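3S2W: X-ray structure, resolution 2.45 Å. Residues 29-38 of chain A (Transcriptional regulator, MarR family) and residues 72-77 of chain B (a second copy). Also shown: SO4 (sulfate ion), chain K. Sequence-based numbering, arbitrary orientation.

Chain A 29-38: SYLYRYGQIY
Chain B (72-77) DYLKID

No direct hydrogen bond joins these two stretches; their one polar link is a water that donates to two backbone carbonyls, A:Arg33 O at 3.2 Å and B:Lys75 O at 2.8 Å. Everything else across the contact is packing, which buries 343 Å² summed over both sides. Chain A contributes a continuous helix through residues 29-38, extending beyond both ends of the stretch. Its phi/psi values stay near -65/-43, and its backbone carries the i to i+4 ladder: A:Arg33 N to A:Ser29 O (3.1 Å), A:Tyr34 N to A:Tyr30 O (2.8 Å), A:Gly35 N to A:Leu31 O (2.7 Å), A:Gln36 N to A:Tyr32 O (3.0 Å), A:Ile37 N to A:Arg33 O (3.1 Å) and A:Tyr38 N to A:Tyr34 O (2.8 Å). Because A:Arg33 O already accepts within the helix, the water is an additional partner for it.

Chain B supplies the end of a helix, residues 72-74, and the segment after it. B:Lys75 leaves helical geometry with positive phi (54/41), and a weak hydrogen bond runs from its N to B:Asp72 O at 3.2 Å. B:Ile76 is extended (-109/133), and B:Asp77 (-70/174, chi1 p) takes the N-cap position before the next helix. The register is set by two CA-CA pairs, A:Tyr30 with B:Leu74 at 7.3 Å and A:Arg33 with B:Lys75 at 6.6 Å.

A:Tyr30, A:Arg33, A:Tyr34 and A:Ile37 make the contacts from chain A, a spacing of three and four residues that gathers them along one side of the helix. A:Arg33 (chi m, t, t, then 108°) points toward chain B and lays its aliphatic part against the turn: its CD lies 3.3 Å from B:Leu74 O and 3.5 Å from B:Ile76 CG1. The CD1 of B:Ile76 (chi m, t) sits over one face of the guanidinium, so this charged group packs against a methyl. A:Tyr30 (m, chi2 -88°) starts sideways, but its end comes nearer. Its OH is 3.4 Å from B:Leu74 CD2, with CZ to the same CD2 at 4.3 Å, while B:Tyr73 O lies at the ring edge, 3.5 Å from A:Tyr30 CE1. B:Leu74 (m, t) likewise leaves its backbone sideways and bends inward.

Farther along the helix, B:Lys75 provides the packing surface. Its CB points toward chain A but the chain end leads away, with chi1 off-well at -112° followed by p, t, t. The methylenes therefore do the packing: CG is 3.4 Å from A:Ile37 CD1 (A:Ile37 m, t), and CD is 4.2 Å from A:Tyr34 CE1 (m, chi2 -16°). A:Tyr38 (t, chi2 -88°) lies outside the contact; its OH donates to sulfate O1 at 2.7 Å, and the ion probably came from the crystallisation liquor.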

# COMPACT_ATOMS: atom_id res chain seq x y z
N SER A 29 5.00 -0.98 -1.59
CA SER A 29 4.70 -0.36 -0.30
C SER A 29 4.99 1.14 -0.27
O SER A 29 4.24 1.90 0.31
CB SER A 29 5.53 -1.01 0.80
OG SER A 29 5.52 -2.42 0.63
N TYR A 30 6.10 1.56 -0.87
CA TYR A 30 6.44 2.97 -0.89
C TYR A 30 5.54 3.80 -1.80
O TYR A 30 5.13 4.91 -1.43
CB TYR A 30 7.91 3.19 -1.27
CG TYR A 30 8.86 3.01 -0.11
CD1 TYR A 30 9.17 4.07 0.72
CD2 TYR A 30 9.44 1.77 0.16
CE1 TYR A 30 10.04 3.92 1.79
CE2 TYR A 30 10.31 1.60 1.23
CZ TYR A 30 10.61 2.68 2.04
OH TYR A 30 11.46 2.54 3.10
N LEU A 31 5.26 3.28 -2.99
CA LEU A 31 4.44 4.03 -3.92
C LEU A 31 3.05 4.19 -3.30
O LEU A 31 2.46 5.28 -3.32
CB LEU A 31 4.39 3.34 -5.27
CG LEU A 31 5.68 3.43 -6.09
CD1 LEU A 31 5.68 2.41 -7.20
CD2 LEU A 31 5.88 4.82 -6.64
N TYR A 32 2.57 3.12 -2.70
CA TYR A 32 1.33 3.19 -1.94
C TYR A 32 1.33 4.31 -0.90
O TYR A 32 0.39 5.10 -0.83
CB TYR A 32 1.05 1.86 -1.25
CG TYR A 32 -0.11 1.97 -0.29
CD1 TYR A 32 -1.43 2.00 -0.76
CD2 TYR A 32 0.10 2.05 1.08
CE1 TYR A 32 -2.51 2.10 0.12
CE2 TYR A 32 -0.96 2.16 1.95
CZ TYR A 32 -2.27 2.18 1.47
OH TYR A 32 -3.32 2.28 2.35
N ARG A 33 2.38 4.38 -0.10
CA ARG A 33 2.41 5.37 0.99
C ARG A 33 2.56 6.77 0.47
O ARG A 33 1.94 7.69 0.99
CB ARG A 33 3.49 5.05 2.00
CG ARG A 33 3.19 3.78 2.75
CD ARG A 33 4.11 3.56 3.93
NE ARG A 33 4.18 2.13 4.21
CZ ARG A 33 5.24 1.38 3.96
NH1 ARG A 33 5.19 0.08 4.24
NH2 ARG A 33 6.35 1.92 3.45
N TYR A 34 3.41 6.94 -0.54
CA TYR A 34 3.57 8.23 -1.19
C TYR A 34 2.22 8.64 -1.76
O TYR A 34 1.77 9.78 -1.58
CB TYR A 34 4.61 8.16 -2.32
CG TYR A 34 6.02 7.84 -1.87
CD1 TYR A 34 6.39 7.97 -0.54
CD2 TYR A 34 6.98 7.44 -2.78
CE1 TYR A 34 7.67 7.69 -0.13
CE2 TYR A 34 8.27 7.16 -2.39
CZ TYR A 34 8.61 7.28 -1.06
OH TYR A 34 9.91 7.01 -0.67
N GLY A 35 1.59 7.69 -2.44
CA GLY A 35 0.28 7.90 -3.01
C GLY A 35 -0.69 8.42 -1.97
O GLY A 35 -1.45 9.34 -2.26
N GLN A 36 -0.65 7.86 -0.76
CA GLN A 36 -1.65 8.19 0.25
C GLN A 36 -1.39 9.59 0.76
O GLN A 36 -2.31 10.30 1.15
CB GLN A 36 -1.69 7.20 1.42
CG GLN A 36 -2.26 5.79 1.11
CD GLN A 36 -3.57 5.79 0.33
OE1 GLN A 36 -4.67 5.71 0.92
NE2 GLN A 36 -3.47 5.83 -0.99
N ILE A 37 -0.13 9.99 0.73
CA ILE A 37 0.20 11.36 1.10
C ILE A 37 -0.24 12.35 0.01
O ILE A 37 -0.91 13.34 0.30
CB ILE A 37 1.70 11.50 1.45
CG1 ILE A 37 1.96 10.80 2.77
CG2 ILE A 37 2.13 12.99 1.54
CD1 ILE A 37 3.35 10.32 2.89
N TYR A 38 0.11 12.05 -1.23
CA TYR A 38 -0.20 12.92 -2.35
C TYR A 38 -1.71 13.05 -2.55
O TYR A 38 -2.21 14.15 -2.72
CB TYR A 38 0.44 12.40 -3.63
CG TYR A 38 0.12 13.27 -4.80
CD1 TYR A 38 -1.02 13.07 -5.56
CD2 TYR A 38 0.95 14.35 -5.13
CE1 TYR A 38 -1.32 13.87 -6.62
CE2 TYR A 38 0.65 15.17 -6.20
CZ TYR A 38 -0.48 14.92 -6.94
OH TYR A 38 -0.79 15.72 -8.01
N ASP B 72 9.88 9.37 9.23
CA ASP B 72 10.15 10.17 8.03
C ASP B 72 10.44 9.30 6.82
O ASP B 72 9.81 9.49 5.77
CB ASP B 72 11.31 11.14 8.27
CG ASP B 72 10.96 12.26 9.24
OD1 ASP B 72 9.74 12.56 9.37
OD2 ASP B 72 11.89 12.83 9.88
N TYR B 73 11.38 8.36 6.94
CA TYR B 73 11.78 7.51 5.82
C TYR B 73 10.66 6.64 5.26
O TYR B 73 10.49 6.55 4.05
CB TYR B 73 13.00 6.67 6.19
CG TYR B 73 14.27 7.49 6.25
CD1 TYR B 73 14.78 8.10 5.10
CD2 TYR B 73 14.95 7.68 7.45
CE1 TYR B 73 15.94 8.86 5.15
CE2 TYR B 73 16.12 8.44 7.50
CZ TYR B 73 16.61 9.03 6.35
OH TYR B 73 17.76 9.78 6.39
N LEU B 74 9.88 6.02 6.13
CA LEU B 74 8.82 5.11 5.70
C LEU B 74 7.62 5.93 5.29
O LEU B 74 6.71 5.44 4.64
CB LEU B 74 8.42 4.15 6.84
CG LEU B 74 9.47 3.16 7.37
CD1 LEU B 74 8.81 2.21 8.37
CD2 LEU B 74 10.10 2.38 6.25
N LYS B 75 7.63 7.20 5.67
CA LYS B 75 6.48 8.05 5.43
C LYS B 75 5.21 7.43 6.01
O LYS B 75 4.15 7.46 5.39
CB LYS B 75 6.33 8.39 3.95
CG LYS B 75 6.59 9.84 3.63
CD LYS B 75 8.04 10.11 3.33
CE LYS B 75 8.36 11.60 3.45
NZ LYS B 75 9.75 11.89 3.02
N ILE B 76 5.36 6.85 7.20
CA ILE B 76 4.23 6.47 8.04
C ILE B 76 4.23 7.46 9.21
O ILE B 76 5.29 7.74 9.79
CB ILE B 76 4.42 5.04 8.57
CG1 ILE B 76 4.31 4.01 7.42
CG2 ILE B 76 3.41 4.73 9.66
CD1 ILE B 76 4.80 2.60 7.80
N ASP B 77 3.07 8.01 9.56
CA ASP B 77 3.04 9.10 10.54
C ASP B 77 3.37 8.65 11.97
O ASP B 77 3.49 7.45 12.24
CB ASP B 77 1.67 9.78 10.54
CG ASP B 77 0.65 9.02 11.36
OD1 ASP B 77 0.42 7.84 11.05
OD2 ASP B 77 0.08 9.61 12.31
S SO4 K . 0.92 18.64 -8.98
O1 SO4 K . 0.79 17.27 -9.47
O2 SO4 K . -0.16 19.46 -9.53
O3 SO4 K . 0.84 18.66 -7.52
O4 SO4 K . 2.21 19.18 -9.40
O HOH W 1 1.61 7.30 4.13